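Local coordinates for chemotaxis signal transduction protein (Thermoanaerobacter tengcongensis, PDB 2QDL) that probably acts as a CheW-type scaffold that couples chemoreceptors to the histidine kinase CheA in bacterial chemotaxis signalling, at residues R75-I84 / A93-H101. Sequence-based numbering, arbitrary orientation.
Sequences RGKSKDSRII and AGLIVDAVH. With GOL (glycerol), chain C.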
# COMPACT_ATOMS: atom_id res chain seq x y z
N ARG A 75 -8.64 10.04 -9.42
CA ARG A 75 -9.97 10.31 -8.84
C ARG A 75 -10.12 9.48 -7.56
O ARG A 75 -9.45 8.47 -7.41
CB ARG A 75 -11.10 9.93 -9.81
CG ARG A 75 -10.83 10.33 -11.26
CD ARG A 75 -11.89 9.85 -12.22
NE ARG A 75 -11.79 8.41 -12.48
CZ ARG A 75 -10.93 7.86 -13.34
NH1 ARG A 75 -10.06 8.61 -14.01
NH2 ARG A 75 -10.93 6.55 -13.53
N GLY A 76 -11.00 9.92 -6.67
CA GLY A 76 -11.42 9.08 -5.52
C GLY A 76 -11.06 9.71 -4.19
O GLY A 76 -11.48 9.24 -3.14
N LYS A 77 -10.29 10.79 -4.23
CA LYS A 77 -9.88 11.44 -2.99
C LYS A 77 -11.06 12.12 -2.29
O LYS A 77 -11.86 12.79 -2.93
CB LYS A 77 -8.79 12.49 -3.21
CG LYS A 77 -8.22 12.94 -1.87
CD LYS A 77 -7.57 14.25 -1.87
CE LYS A 77 -7.26 14.57 -0.42
NZ LYS A 77 -6.84 15.94 -0.23
N SER A 78 -11.10 11.98 -0.97
CA SER A 78 -12.09 12.65 -0.12
C SER A 78 -11.58 12.72 1.33
O SER A 78 -10.41 12.46 1.60
CB SER A 78 -13.41 11.88 -0.16
OG SER A 78 -13.32 10.72 0.66
N LYS A 79 -12.47 13.07 2.25
CA LYS A 79 -12.16 13.05 3.67
C LYS A 79 -11.83 11.67 4.19
O LYS A 79 -11.21 11.55 5.24
CB LYS A 79 -13.33 13.64 4.48
CG LYS A 79 -13.03 15.03 5.01
CD LYS A 79 -14.08 15.54 6.01
CE LYS A 79 -15.17 16.38 5.32
NZ LYS A 79 -16.29 16.72 6.30
N ASP A 80 -12.28 10.63 3.49
CA ASP A 80 -11.92 9.26 3.83
C ASP A 80 -10.48 8.89 3.47
O ASP A 80 -10.00 7.80 3.86
CB ASP A 80 -12.89 8.26 3.17
CG ASP A 80 -14.34 8.46 3.64
OD1 ASP A 80 -14.56 8.61 4.85
OD2 ASP A 80 -15.24 8.49 2.78
N SER A 81 -9.80 9.77 2.72
CA SER A 81 -8.42 9.51 2.35
C SER A 81 -7.55 9.33 3.61
O SER A 81 -7.77 9.98 4.63
CB SER A 81 -7.84 10.61 1.44
OG SER A 81 -8.36 10.49 0.13
N ARG A 82 -6.58 8.43 3.51
CA ARG A 82 -5.65 8.16 4.60
C ARG A 82 -4.23 7.94 4.11
O ARG A 82 -3.96 7.81 2.91
CB ARG A 82 -6.09 6.88 5.34
CG ARG A 82 -7.45 6.96 6.00
CD ARG A 82 -7.37 7.84 7.23
NE ARG A 82 -8.60 7.80 8.00
CZ ARG A 82 -9.66 8.58 7.82
NH1 ARG A 82 -9.66 9.51 6.86
NH2 ARG A 82 -10.72 8.43 8.60
N ILE A 83 -3.32 7.86 5.08
CA ILE A 83 -1.96 7.47 4.84
C ILE A 83 -1.65 6.23 5.66
O ILE A 83 -1.57 6.29 6.89
CB ILE A 83 -0.92 8.59 5.18
CG1 ILE A 83 -1.18 9.86 4.36
CG2 ILE A 83 0.50 8.03 4.98
CD1 ILE A 83 -0.44 11.13 4.87
N ILE A 84 -1.46 5.13 4.94
CA ILE A 84 -1.08 3.86 5.57
C ILE A 84 0.42 3.84 5.77
O ILE A 84 1.20 3.95 4.81
CB ILE A 84 -1.47 2.65 4.69
CG1 ILE A 84 -2.98 2.70 4.38
CG2 ILE A 84 -1.06 1.36 5.36
CD1 ILE A 84 -3.45 1.58 3.47
N ALA A 93 7.48 4.31 5.70
CA ALA A 93 6.97 4.94 4.49
C ALA A 93 5.46 5.08 4.61
O ALA A 93 4.83 4.37 5.41
CB ALA A 93 7.38 4.12 3.25
N GLY A 94 4.89 6.04 3.87
CA GLY A 94 3.46 6.28 3.84
C GLY A 94 2.90 6.08 2.44
O GLY A 94 3.51 6.49 1.44
N LEU A 95 1.76 5.41 2.37
CA LEU A 95 1.07 5.17 1.09
C LEU A 95 -0.30 5.85 1.19
O LEU A 95 -1.07 5.57 2.13
CB LEU A 95 0.90 3.67 0.82
CG LEU A 95 2.08 2.70 1.06
CD1 LEU A 95 1.67 1.30 0.68
CD2 LEU A 95 3.28 3.10 0.24
N ILE A 96 -0.57 6.74 0.24
CA ILE A 96 -1.88 7.40 0.14
C ILE A 96 -2.89 6.42 -0.43
O ILE A 96 -2.63 5.71 -1.40
CB ILE A 96 -1.81 8.70 -0.73
CG1 ILE A 96 -0.86 9.72 -0.10
CG2 ILE A 96 -3.22 9.34 -0.95
CD1 ILE A 96 -0.44 10.80 -1.05
N VAL A 97 -4.05 6.39 0.22
CA VAL A 97 -5.19 5.57 -0.22
C VAL A 97 -6.47 6.41 -0.11
O VAL A 97 -6.56 7.28 0.75
CB VAL A 97 -5.32 4.22 0.60
CG1 VAL A 97 -4.02 3.45 0.60
CG2 VAL A 97 -5.75 4.46 2.06
N ASP A 98 -7.47 6.14 -0.95
CA ASP A 98 -8.75 6.85 -0.92
C ASP A 98 -9.59 6.48 0.29
O ASP A 98 -10.37 7.27 0.75
CB ASP A 98 -9.58 6.62 -2.21
CG ASP A 98 -8.92 7.21 -3.43
OD1 ASP A 98 -8.10 8.13 -3.27
OD2 ASP A 98 -9.23 6.76 -4.55
N ALA A 99 -9.46 5.25 0.78
CA ALA A 99 -10.23 4.81 1.95
C ALA A 99 -9.80 3.43 2.32
O ALA A 99 -9.42 2.65 1.48
CB ALA A 99 -11.76 4.82 1.63
N VAL A 100 -9.83 3.15 3.61
CA VAL A 100 -9.75 1.80 4.15
C VAL A 100 -11.20 1.32 4.29
O VAL A 100 -11.94 1.78 5.17
CB VAL A 100 -8.98 1.78 5.49
CG1 VAL A 100 -9.02 0.39 6.14
CG2 VAL A 100 -7.53 2.24 5.27
N HIS A 101 -11.61 0.45 3.37
CA HIS A 101 -12.98 -0.06 3.34
C HIS A 101 -13.23 -1.19 4.37
O HIS A 101 -14.12 -1.08 5.21
CB HIS A 101 -13.34 -0.51 1.92
CG HIS A 101 -13.36 0.62 0.93
ND1 HIS A 101 -14.32 1.61 0.95
CD2 HIS A 101 -12.51 0.94 -0.08
CE1 HIS A 101 -14.08 2.47 -0.03
NE2 HIS A 101 -12.97 2.10 -0.64
C1 GOL C . -11.09 3.25 8.55
O1 GOL C . -11.94 3.41 7.44
C2 GOL C . -10.20 4.49 8.66
O2 GOL C . -9.54 4.78 7.44
C3 GOL C . -9.18 4.25 9.74
O3 GOL C . -8.27 5.32 9.72
O HOH W 1 -11.93 8.84 -0.55
O HOH W 2 -10.95 5.61 5.31
O HOH W 3 -6.85 9.88 -1.72
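Arg82 and Val97 form an antiparallel hydrogen-bonded pair in the beta hairpin of strands 82-88 and 91-106, part of the curled sheet of this CheW-like beta-barrel. Arg82 N to Val97 O and Val97 N to Arg82 O both measure 3.0 Å and are nearly straight, at least 165° at the hydrogen; two more backbone bonds join Ile84 to Leu95, while Ile83 and Ile96 make the non-hydrogen-bonded pair between.

Followed outward, Arg82 leaves the hairpin. Its CB lies 4.1 Å from Val97 CG2; CG, beside the backbone N (chi1 -63°), meets O2 of a glycerol, probably from the crystallisation liquor, at 3.3 Å, and a bend at chi2 (-73°) turns the chain back toward the preceding turn. CD lies 3.7 Å from glycerol O3, to which NE donates at 3.0 Å. NH2 lies near glycerol C2 and O2. NH1 has two carbonyl acceptors near the guanidinium plane: Lys79 O, approached on a lone pair, and Ser81 O, met from above its carbonyl plane. Water 2 sits over one guanidinium face. Shortened to an alanine, the residue would lose the NH1 donor to both carbonyls, and the type I turn Ser78-Ser81 is likely to be less firmly tied to the strand.

On the same sheet face, Ile84 crosses Val97 at about a right angle, and both side chains reach Phe17. Beyond the hairpin pairs, Asp98 CG lies 3.3 Å from Gly76 O, with OD1 salt-bridged to Lys67 and OD2 accepting from Ala20 N. Water 1 ties Gly76 O and Ser78 OG to Asp98 O, and water 3 joins Ser81 OG to Asp98 OD1. Ile84 CD1 and Val97 CG1, 3.5 Å apart, stand closer than usual carbon-carbon contact.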